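Local structure of ferric vibriobactin ABC transporter, periplasmic ferric vibriobactin-binding protein (Vibrio cholerae, 3R5T) at residues 22-27 and 86-91; 164-169 and 196-201. The protein binds ferric vibriobactin in the periplasm and probably delivers the iron-siderophore complex to an ABC transporter for uptake into the cell. All blocks are in the same frame, centred on the assembly; numbering follows the deposited sequence. Where two conformers were deposited one is given.

Interaction 1: residues 22-27 and 86-91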
ATOM      1  N   GLN A  22       0.390   8.724  25.380  1.00 25.92           N
ATOM      2  CA  GLN A  22      -0.230   8.801  24.051  1.00 23.91           C
ATOM      3  C   GLN A  22       0.608   9.671  23.126  1.00 20.12           C
ATOM      4  O   GLN A  22       0.846  10.839  23.403  1.00 19.93           O
ATOM      5  CB  GLN A  22      -1.649   9.365  24.099  1.00 23.07           C
ATOM      6  CG  GLN A  22      -2.353   9.353  22.745  1.00 21.92           C
ATOM      7  CD  GLN A  22      -3.837   9.673  22.838  1.00 25.86           C
ATOM      8  OE1 GLN A  22      -4.282  10.298  23.803  1.00 27.65           O
ATOM      9  NE2 GLN A  22      -4.608   9.253  21.836  1.00 25.05           N
ATOM     10  N   PRO A  23       1.048   9.107  22.002  1.00 18.78           N
ATOM     11  CA  PRO A  23       1.854   9.891  21.068  1.00 17.29           C
ATOM     12  C   PRO A  23       1.130  11.124  20.528  1.00 18.82           C
ATOM     13  O   PRO A  23      -0.023  11.049  20.089  1.00 20.30           O
ATOM     14  CB  PRO A  23       2.119   8.902  19.932  1.00 18.04           C
ATOM     15  CG  PRO A  23       2.096   7.570  20.601  1.00 20.74           C
ATOM     16  CD  PRO A  23       1.015   7.677  21.647  1.00 18.74           C
ATOM     17  N   LYS A  24       1.824  12.258  20.556  1.00 16.49           N
ATOM     18  CA  LYS A  24       1.293  13.486  19.980  1.00 15.41           C
ATOM     19  C   LYS A  24       2.205  14.068  18.879  1.00 16.84           C
ATOM     20  O   LYS A  24       1.824  15.005  18.175  1.00 19.98           O
ATOM     21  CB  LYS A  24       1.065  14.525  21.087  1.00 21.64           C
ATOM     22  CG  LYS A  24       0.053  14.065  22.148  1.00 22.40           C
ATOM     23  CD  LYS A  24      -1.326  13.873  21.524  1.00 22.60           C
ATOM     24  CE  LYS A  24      -2.301  13.107  22.439  1.00 30.34           C
ATOM     25  NZ  LYS A  24      -2.504  13.766  23.757  1.00 34.47           N
ATOM     26  N   ARG A  25       3.403  13.509  18.721  1.00 15.59           N
ATOM     27  CA  ARG A  25       4.358  14.027  17.743  1.00 16.35           C
ATOM     28  C   ARG A  25       5.001  12.839  17.064  1.00 18.30           C
ATOM     29  O   ARG A  25       6.096  12.419  17.437  1.00 18.64           O
ATOM     30  CB  ARG A  25       5.438  14.903  18.407  1.00 17.51           C
ATOM     31  CG  ARG A  25       4.905  16.148  19.102  1.00 21.91           C
ATOM     32  CD  ARG A  25       5.013  17.388  18.216  1.00 26.89           C
ATOM     33  NE  ARG A  25       6.361  17.632  17.686  1.00 23.80           N
ATOM     34  CZ  ARG A  25       6.594  18.373  16.608  1.00 25.03           C
ATOM     35  NH1 ARG A  25       5.579  18.951  15.985  1.00 25.43           N
ATOM     36  NH2 ARG A  25       7.834  18.551  16.159  1.00 29.53           N
ATOM     37  N   ILE A  26       4.304  12.282  16.083  1.00 17.76           N
ATOM     38  CA  ILE A  26       4.733  11.030  15.466  1.00 16.89           C
ATOM     39  C   ILE A  26       5.615  11.299  14.244  1.00 15.48           C
ATOM     40  O   ILE A  26       5.261  12.105  13.395  1.00 15.97           O
ATOM     41  CB  ILE A  26       3.520  10.183  15.020  1.00 16.16           C
ATOM     42  CG1 ILE A  26       2.569   9.915  16.195  1.00 14.22           C
ATOM     43  CG2 ILE A  26       3.983   8.891  14.371  1.00 16.15           C
ATOM     44  CD1 ILE A  26       1.165   9.502  15.779  1.00 14.81           C
ATOM     45  N   LEU A  27       6.743  10.598  14.171  1.00 17.03           N
ATOM     46  CA  LEU A  27       7.680  10.724  13.051  1.00 15.36           C
ATOM     47  C   LEU A  27       7.717   9.407  12.286  1.00 16.27           C
ATOM     48  O   LEU A  27       8.020   8.355  12.853  1.00 16.73           O
ATOM     49  CB  LEU A  27       9.092  11.080  13.559  1.00 14.09           C
ATOM     50  CG  LEU A  27      10.113  11.441  12.477  1.00 15.10           C
ATOM     51  CD1 LEU A  27      11.071  12.499  12.972  1.00 16.49           C
ATOM     52  CD2 LEU A  27      10.834  10.199  12.029  1.00 16.45           C
ATOM     53  N   GLN A  86      11.935  16.311  17.715  1.00 25.35           N
ATOM     54  CA  GLN A  86      11.504  15.883  19.054  1.00 26.26           C
ATOM     55  C   GLN A  86      10.227  15.045  19.043  1.00 25.00           C
ATOM     56  O   GLN A  86       9.214  15.416  19.651  1.00 25.61           O
ATOM     57  CB  GLN A  86      11.352  17.073  20.008  1.00 30.25           C
ATOM     58  CG  GLN A  86      12.658  17.812  20.274  1.00 40.41           C
ATOM     59  CD  GLN A  86      12.915  18.033  21.750  1.00 51.14           C
ATOM     60  OE1 GLN A  86      12.684  17.142  22.571  1.00 53.29           O
ATOM     61  NE2 GLN A  86      13.406  19.217  22.095  1.00 54.50           N
ATOM     62  N   PRO A  87      10.273  13.900  18.361  1.00 20.65           N
ATOM     63  CA  PRO A  87       9.080  13.052  18.282  1.00 18.49           C
ATOM     64  C   PRO A  87       8.870  12.284  19.579  1.00 20.16           C
ATOM     65  O   PRO A  87       9.796  12.133  20.382  1.00 20.29           O
ATOM     66  CB  PRO A  87       9.423  12.091  17.146  1.00 16.89           C
ATOM     67  CG  PRO A  87      10.922  11.982  17.207  1.00 20.26           C
ATOM     68  CD  PRO A  87      11.418  13.325  17.628  1.00 21.04           C
ATOM     69  N   ASP A  88       7.652  11.799  19.790  1.00 20.04           N
ATOM     70  CA  ASP A  88       7.382  10.887  20.895  1.00 20.92           C
ATOM     71  C   ASP A  88       6.972   9.490  20.421  1.00 18.22           C
ATOM     72  O   ASP A  88       6.625   8.620  21.224  1.00 22.65           O
ATOM     73  CB  ASP A  88       6.355  11.465  21.877  1.00 21.78           C
ATOM     74  CG  ASP A  88       5.034  11.844  21.217  1.00 19.65           C
ATOM     75  OD1 ASP A  88       4.813  11.520  20.022  1.00 19.06           O
ATOM     76  OD2 ASP A  88       4.204  12.462  21.929  1.00 19.61           O
ATOM     77  N   LEU A  89       7.015   9.280  19.112  1.00 15.69           N
ATOM     78  CA  LEU A  89       6.873   7.938  18.557  1.00 16.92           C
ATOM     79  C   LEU A  89       7.546   7.954  17.196  1.00 16.47           C
ATOM     80  O   LEU A  89       7.292   8.845  16.404  1.00 18.63           O
ATOM     81  CB  LEU A  89       5.400   7.541  18.393  1.00 17.28           C
ATOM     82  CG  LEU A  89       5.165   6.123  17.852  1.00 17.18           C
ATOM     83  CD1 LEU A  89       5.574   5.060  18.872  1.00 21.09           C
ATOM     84  CD2 LEU A  89       3.711   5.922  17.446  1.00 15.38           C
ATOM     85  N   ILE A  90       8.363   6.943  16.925  1.00 14.56           N
ATOM     86  CA  ILE A  90       9.011   6.796  15.622  1.00 16.60           C
ATOM     87  C   ILE A  90       8.547   5.488  14.992  1.00 17.75           C
ATOM     88  O   ILE A  90       8.599   4.438  15.639  1.00 18.42           O
ATOM     89  CB  ILE A  90      10.561   6.801  15.762  1.00 17.39           C
ATOM     90  CG1 ILE A  90      11.033   8.140  16.328  1.00 17.85           C
ATOM     91  CG2 ILE A  90      11.243   6.547  14.408  1.00 18.52           C
ATOM     92  CD1 ILE A  90      12.473   8.131  16.824  1.00 18.98           C
ATOM     93  N   VAL A  91       8.069   5.552  13.746  1.00 15.17           N
ATOM     94  CA  VAL A  91       7.529   4.369  13.083  1.00 15.57           C
ATOM     95  C   VAL A  91       8.439   3.879  11.981  1.00 15.44           C
ATOM     96  O   VAL A  91       8.934   4.680  11.179  1.00 15.47           O
ATOM     97  CB  VAL A  91       6.120   4.625  12.504  1.00 15.75           C
ATOM     98  CG1 VAL A  91       5.526   3.323  11.997  1.00 15.58           C
ATOM     99  CG2 VAL A  91       5.220   5.264  13.563  1.00 15.75           C
TER
HETATM  100  O   HOH W   1       3.432  11.503  24.339  1.00 24.01           O
HETATM  101  O   HOH W   2       8.065  17.714  20.052  1.00 30.12           O
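The carboxylate of Asp88 is gripped through both oxygens by the backbone that leads into strand 26-28. OD2 accepts the N-H of Lys24 on its syn lone pair at 2.8 Å, in a nearly straight bond (170°), while the N-H of Arg25 comes to OD1 from above the carboxylate plane, also at 2.8 Å. A chi1 of 56° sets Asp88 CG between its own backbone N and carbonyl carbon, and the carboxylate beyond it comes nearer to 22-27. OD2 has a further partner in a water that also donates to Gln22 O. The grip is closed by the backbone, where Asp88 N donates to Arg25 O at 2.9 Å. The guanidinium of Arg25 is tied in two ways: NE reaches Gln86 O through a second water, and NH2 bonds Glu85 O at the end of helix 79-85.

From here the chains run as parallel strands, with Leu27 N bonding Leu89 O and Val91 N bonding Leu27 O. On the face that carries Ile26 and Leu89, the ring of Pro23, from the loop before the strand, lies obliquely across Leu89, its CG 3.9 Å from Leu89 CD2, and Ile26 CG2 meets Val91 CG2 at the same distance; helix 123-134 packs on this side through Thr134. On the face of Leu27 and Ile90, Leu27 CB rests against Pro87 CB (3.7 Å), beside helix 79-85. Helices on both faces of neighbouring parallel strands, in a sheet of order 3-2-1-4-5, are characteristic of the Rossmann-like alpha/beta lobe of periplasmic binding proteins.

Interaction 2: residues 164-169 and 196-201. With VBN ((4S,5R)-N-{3-[(2,3-dihydroxybenzoyl)amino]propyl}-2-(2,3-dihydroxyphenyl)-N-[3-({[(4S,5R)-2-(2,3-dihydroxyphenyl)-5-met hyl-4,5-dihydro-1,3-oxazol-4-yl]carbonyl}amino)propyl]-5-methyl-4,5-dihydro-1,3-oxazole-4-carboxamide), chain B.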
ATOM      1  N   ARG A 164     -11.225 -14.491 -13.411  1.00 20.62           N
ATOM      2  CA  ARG A 164     -10.321 -13.987 -12.390  1.00 21.03           C
ATOM      3  C   ARG A 164      -9.432 -12.883 -12.935  1.00 18.43           C
ATOM      4  O   ARG A 164      -9.404 -12.636 -14.141  1.00 20.04           O
ATOM      5  CB  ARG A 164      -9.428 -15.114 -11.874  1.00 23.97           C
ATOM      6  CG  ARG A 164     -10.211 -16.357 -11.449  1.00 23.38           C
ATOM      7  CD  ARG A 164      -9.282 -17.377 -10.814  1.00 26.01           C
ATOM      8  NE  ARG A 164      -8.355 -17.954 -11.781  1.00 27.23           N
ATOM      9  CZ  ARG A 164      -7.203 -18.524 -11.442  1.00 29.28           C
ATOM     10  NH1 ARG A 164      -6.406 -19.024 -12.374  1.00 29.57           N
ATOM     11  NH2 ARG A 164      -6.851 -18.590 -10.165  1.00 29.39           N
ATOM     12  N   ALA A 165      -8.728 -12.225 -12.025  1.00 16.92           N
ATOM     13  CA  ALA A 165      -7.780 -11.181 -12.402  1.00 18.16           C
ATOM     14  C   ALA A 165      -6.457 -11.377 -11.698  1.00 19.09           C
ATOM     15  O   ALA A 165      -6.409 -11.864 -10.573  1.00 18.85           O
ATOM     16  CB  ALA A 165      -8.341  -9.803 -12.064  1.00 22.39           C
ATOM     17  N   ASN A 166      -5.372 -10.970 -12.356  1.00 17.08           N
ATOM     18  CA  ASN A 166      -4.092 -10.840 -11.666  1.00 17.55           C
ATOM     19  C   ASN A 166      -3.699  -9.368 -11.547  1.00 17.38           C
ATOM     20  O   ASN A 166      -4.282  -8.510 -12.200  1.00 19.06           O
ATOM     21  CB  ASN A 166      -2.971 -11.651 -12.348  1.00 16.67           C
ATOM     22  CG  ASN A 166      -2.931 -11.458 -13.833  1.00 16.40           C
ATOM     23  OD1 ASN A 166      -2.920 -10.329 -14.329  1.00 20.91           O
ATOM     24  ND2 ASN A 166      -2.904 -12.574 -14.573  1.00 18.10           N
ATOM     25  N   ILE A 167      -2.741  -9.092 -10.675  1.00 15.71           N
ATOM     26  CA  ILE A 167      -2.238  -7.746 -10.469  1.00 15.88           C
ATOM     27  C   ILE A 167      -0.742  -7.787 -10.670  1.00 15.83           C
ATOM     28  O   ILE A 167      -0.030  -8.535  -9.993  1.00 16.25           O
ATOM     29  CB  ILE A 167      -2.548  -7.231  -9.046  1.00 15.16           C
ATOM     30  CG1 ILE A 167      -4.058  -7.279  -8.792  1.00 16.25           C
ATOM     31  CG2 ILE A 167      -2.008  -5.813  -8.870  1.00 18.00           C
ATOM     32  CD1 ILE A 167      -4.429  -7.036  -7.321  1.00 16.73           C
ATOM     33  N   VAL A 168      -0.248  -6.980 -11.602  1.00 15.92           N
ATOM     34  CA  VAL A 168       1.130  -7.094 -12.038  1.00 14.07           C
ATOM     35  C   VAL A 168       1.874  -5.772 -11.891  1.00 14.98           C
ATOM     36  O   VAL A 168       1.331  -4.708 -12.179  1.00 15.36           O
ATOM     37  CB  VAL A 168       1.178  -7.505 -13.533  1.00 12.71           C
ATOM     38  CG1 VAL A 168       2.611  -7.499 -14.073  1.00 16.91           C
ATOM     39  CG2 VAL A 168       0.516  -8.866 -13.750  1.00 15.84           C
ATOM     40  N   SER A 169       3.126  -5.858 -11.451  1.00 15.89           N
ATOM     41  CA  SER A 169       4.086  -4.757 -11.551  1.00 14.60           C
ATOM     42  C   SER A 169       5.003  -5.065 -12.727  1.00 15.97           C
ATOM     43  O   SER A 169       5.825  -5.971 -12.672  1.00 15.77           O
ATOM     44  CB  SER A 169       4.883  -4.626 -10.257  1.00 13.62           C
ATOM     45  OG  SER A 169       5.786  -3.529 -10.339  1.00 15.63           O
ATOM     46  N   VAL A 196     -11.965 -11.884  -8.182  1.00 19.68           N
ATOM     47  CA  VAL A 196     -11.372 -13.160  -7.803  1.00 19.98           C
ATOM     48  C   VAL A 196      -9.936 -13.159  -8.314  1.00 21.04           C
ATOM     49  O   VAL A 196      -9.695 -13.003  -9.524  1.00 18.25           O
ATOM     50  CB  VAL A 196     -12.161 -14.342  -8.386  1.00 20.23           C
ATOM     51  CG1 VAL A 196     -11.496 -15.642  -7.996  1.00 22.82           C
ATOM     52  CG2 VAL A 196     -13.632 -14.298  -7.926  1.00 21.91           C
ATOM     53  N   LEU A 197      -8.996 -13.357  -7.401  1.00 20.74           N
ATOM     54  CA  LEU A 197      -7.572 -13.151  -7.699  0.70 23.00           C
ATOM     55  C   LEU A 197      -6.825 -14.420  -8.071  1.00 23.29           C
ATOM     56  O   LEU A 197      -7.002 -15.460  -7.435  1.00 25.94           O
ATOM     57  CB  LEU A 197      -6.863 -12.486  -6.512  0.70 25.79           C
ATOM     58  CG  LEU A 197      -7.028 -10.971  -6.354  0.70 25.07           C
ATOM     59  CD1 LEU A 197      -6.493 -10.244  -7.580  0.70 24.91           C
ATOM     60  CD2 LEU A 197      -8.487 -10.614  -6.109  0.70 25.79           C
ATOM     61  N   GLU A 198      -5.993 -14.328  -9.109  1.00 19.27           N
ATOM     62  CA  GLU A 198      -5.044 -15.391  -9.426  1.00 21.34           C
ATOM     63  C   GLU A 198      -3.796 -15.197  -8.562  1.00 20.52           C
ATOM     64  O   GLU A 198      -3.288 -14.073  -8.416  1.00 23.82           O
ATOM     65  CB  GLU A 198      -4.666 -15.374 -10.906  1.00 24.00           C
ATOM     66  CG  GLU A 198      -3.457 -16.254 -11.246  1.00 25.65           C
ATOM     67  CD  GLU A 198      -3.095 -16.196 -12.728  1.00 26.63           C
ATOM     68  OE1 GLU A 198      -3.452 -15.204 -13.384  1.00 24.56           O
ATOM     69  OE2 GLU A 198      -2.488 -17.153 -13.235  1.00 27.65           O
ATOM     70  N   GLU A 199      -3.310 -16.290  -7.988  1.00 22.99           N
ATOM     71  CA  GLU A 199      -2.072 -16.274  -7.215  0.61 21.44           C
ATOM     72  C   GLU A 199      -0.930 -16.757  -8.102  1.00 20.75           C
ATOM     73  O   GLU A 199      -1.068 -17.748  -8.812  1.00 20.13           O
ATOM     74  CB  GLU A 199      -2.188 -17.176  -5.978  0.61 22.66           C
ATOM     75  CG  GLU A 199      -0.913 -17.321  -5.124  0.61 21.59           C
ATOM     76  CD  GLU A 199      -0.736 -16.205  -4.084  0.61 24.78           C
ATOM     77  OE1 GLU A 199       0.162 -16.312  -3.228  0.61 24.48           O
ATOM     78  OE2 GLU A 199      -1.489 -15.223  -4.119  0.61 22.46           O
ATOM     79  N   PRO A 200       0.205 -16.040  -8.079  1.00 18.90           N
ATOM     80  CA  PRO A 200       1.366 -16.516  -8.843  1.00 20.76           C
ATOM     81  C   PRO A 200       1.931 -17.780  -8.197  1.00 23.12           C
ATOM     82  O   PRO A 200       1.875 -17.919  -6.975  1.00 22.93           O
ATOM     83  CB  PRO A 200       2.377 -15.364  -8.717  1.00 19.37           C
ATOM     84  CG  PRO A 200       1.991 -14.665  -7.445  1.00 16.82           C
ATOM     85  CD  PRO A 200       0.501 -14.836  -7.286  1.00 17.93           C
ATOM     86  N   ASP A 201       2.437 -18.702  -9.004  1.00 20.71           N
ATOM     87  CA  ASP A 201       3.014 -19.936  -8.479  1.00 24.15           C
ATOM     88  C   ASP A 201       4.207 -19.600  -7.589  1.00 25.17           C
ATOM     89  O   ASP A 201       5.161 -18.979  -8.046  1.00 24.16           O
ATOM     90  CB  ASP A 201       3.442 -20.829  -9.643  1.00 22.84           C
ATOM     91  CG  ASP A 201       3.879 -22.220  -9.204  1.00 26.16           C
ATOM     92  OD1 ASP A 201       4.367 -22.379  -8.072  1.00 26.87           O
ATOM     93  OD2 ASP A 201       3.750 -23.160 -10.020  1.00 29.44           O
TER
HETATM   94  C   VBN B   1      12.441  -1.500  -6.654  1.00 20.18           C
HETATM   95  N   VBN B   1      12.018  -1.338  -4.161  1.00 17.13           N
HETATM   96  O   VBN B   1      12.536  -2.682  -6.626  1.00 19.18           O
HETATM   97  CA  VBN B   1      12.450  -0.671  -5.377  1.00 19.99           C
HETATM   98  CB  VBN B   1      13.879  -0.161  -4.954  1.00 21.71           C
HETATM   99  CAB VBN B   1       7.315   5.418  -6.412  1.00 20.62           C
HETATM  100  OAC VBN B   1       8.216  -3.885  -9.303  1.00 20.17           O
HETATM  101  OAD VBN B   1      11.539   3.658  -6.634  1.00 19.30           O
HETATM  102  OAF VBN B   1       8.019  -2.486  -3.452  1.00 15.06           O
HETATM  103  OAG VBN B   1      10.799  -5.056  -0.680  1.00 16.45           O
HETATM  104  OAH VBN B   1       9.853  -0.799  -1.709  1.00 14.35           O
HETATM  105  OAI VBN B   1       9.526  -2.303  -5.638  1.00 16.62           O
HETATM  106  OAJ VBN B   1      10.837  -3.258  -2.721  1.00 13.91           O
HETATM  107  OAK VBN B   1       9.666   0.434  -4.121  1.00 14.83           O
HETATM  108  CAL VBN B   1       5.847  -4.326  -5.879  1.00 16.82           C
HETATM  109  CAM VBN B   1      14.328  -3.863  -0.620  1.00 20.99           C
HETATM  110  CAN VBN B   1       8.876   2.643  -0.701  1.00 14.64           C
HETATM  111  CAO VBN B   1       6.297  -3.746  -4.645  1.00 15.82           C
HETATM  112  CAP VBN B   1      13.146  -4.572  -0.264  1.00 18.90           C
HETATM  113  CAQ VBN B   1       9.202   1.251  -0.584  1.00 13.51           C
HETATM  114  CAR VBN B   1       6.657  -4.236  -7.069  1.00 18.33           C
HETATM  115  CAS VBN B   1      14.326  -2.962  -1.695  1.00 19.79           C
HETATM  116  CAT VBN B   1       8.853   3.276  -1.970  1.00 15.99           C
HETATM  117  CAU VBN B   1      11.596  -2.111  -9.892  1.00 20.51           C
HETATM  118  CAV VBN B   1      12.210   1.285  -9.357  1.00 19.77           C
HETATM  119  CAW VBN B   1      10.988  -3.404  -9.324  1.00 18.84           C
HETATM  120  CAX VBN B   1      11.886   2.797  -9.359  1.00 20.46           C
HETATM  121  CAY VBN B   1      12.804  -1.559  -9.132  1.00 18.93           C
HETATM  122  CAZ VBN B   1      12.458   0.680  -7.965  1.00 18.41           C
HETATM  123  NBB VBN B   1      10.114  -3.264  -8.162  1.00 15.34           N
HETATM  124  NBC VBN B   1      10.607   3.057  -8.702  1.00 20.29           N
HETATM  125  NBD VBN B   1       8.977   2.454  -5.635  1.00 18.28           N
HETATM  126  OBF VBN B   1       8.746   4.513  -4.540  1.00 16.84           O
HETATM  127  CBG VBN B   1       8.705  -3.567  -8.277  1.00 19.44           C
HETATM  128  CBH VBN B   1      10.559   3.466  -7.295  1.00 19.50           C
HETATM  129  CBJ VBN B   1      13.210  -1.954  -3.640  1.00 18.37           C
HETATM  130  CBK VBN B   1       7.555  -3.077  -4.607  1.00 15.62           C
HETATM  131  CBL VBN B   1      11.961  -4.379  -0.999  1.00 16.86           C
HETATM  132  CBM VBN B   1       9.492   0.537  -1.744  1.00 13.84           C
HETATM  133  CBN VBN B   1       8.329  -2.995  -5.728  1.00 16.50           C
HETATM  134  CBO VBN B   1      11.974  -3.520  -2.020  1.00 15.74           C
HETATM  135  CBP VBN B   1       9.469   1.155  -2.966  1.00 14.65           C
HETATM  136  CBQ VBN B   1       7.854  -3.599  -7.013  1.00 18.60           C
HETATM  137  CBR VBN B   1      13.188  -2.767  -2.369  1.00 17.09           C
HETATM  138  CBS VBN B   1       9.114   2.572  -3.086  1.00 15.58           C
HETATM  139  CBU VBN B   1       8.656   4.842  -5.993  1.00 18.19           C
HETATM  140  CBW VBN B   1       9.220   3.206  -4.444  1.00 17.56           C
HETATM  141  CBX VBN B   1       9.168   3.476  -6.673  1.00 18.78           C
HETATM  142  NBY VBN B   1      12.508  -0.785  -7.923  1.00 20.43           N
HETATM  143  OG1 VBN B   1      14.346  -1.187  -3.974  1.00 21.39           O
HETATM  144  CG2 VBN B   1      14.045   1.307  -4.595  1.00 23.10           C
HETATM  145  O   HOH W   3      -4.451 -18.777  -8.418  1.00 31.30           O
HETATM  146  O   HOH W   4      -3.665 -19.651 -12.401  1.00 33.59           O
HETATM  147  O   HOH W   5      -2.188 -11.424  -8.774  1.00 17.55           O
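Ala165 pairs with Leu197 in a single backbone bridge, closed by two hydrogen bonds. Ala165 N donates to Val196 O at 2.8 Å, and Glu198 N returns a bond to Ala165 O at 2.9 Å. The same Ala165 O also receives a CA-H...O contact from Leu197.

Among the side chains, Asn166 and Glu198 lie alongside each other and point the same way. Asn166 ND2 gives a hydrogen to Glu198 OE1 at 2.9 Å, and that oxygen lies close to the amide plane. With CG anti to the backbone N (chi1 167°) and the chain extended beyond it, Glu198 carries its carboxylate alongside the amide. Both ends have further partners: Asn166 OD1 bonds Thr230 OG1, while Glu198 OE1 and OE2 take the N-H groups of Ala227 and Gln226. Several donors thus hold a buried carboxylate, which would be expected to favour its charged form.

Arg164 crosses Glu198 at about a right angle, with Glu198 CB over one face of the guanidinium, offset toward its rim. Arg164 NH1 and Glu198 OE2 are 4.4 Å apart, too far for a salt bridge, and the oxygen lies well out of the guanidinium plane; a water bridges the two. Another water joins Arg164 NH2 to Glu199 N, and a third connects Ile167 N with Glu198 O.

Apolar contacts are few: Arg164 CG lies 3.8 Å from Val196 CG1, and Ile167 CD1 meets Leu197 CD1 at 3.8 Å in the conformer given, a contact left doubtful by a second conformer of Leu197.

Three residues on from Asn166, Ser169 OG donates to VBN OAC at 2.7 Å, linking this strand to the pocket.

The loop after helix 185-192 is fastened to strand 165-169, the central strand of its mixed sheet, between strands 177-180 and 229-233; Ile167 touches helix 185-192 at His186 and Leu190.

How the interactions relate
The two contacts belong to different sheets on opposite sides of the chain's centre, their own centres 38 Å apart and their nearest atoms about 23 Å apart. Each contact involves the strand at the middle of a 3-2-1-4-5 order (26-28 and 165-169), but interaction 1 joins two strands of a parallel sheet whereas interaction 2 pairs a strand with a loop. This two-lobed plan, with the siderophore bound between, is familiar from periplasmic binding proteins. Strand 165-169 reaches the ligand directly through its last residue. In interaction 1 the side chain of Val91 stays about 13 Å from VBN, so that contact is structural packing remote from the pocket.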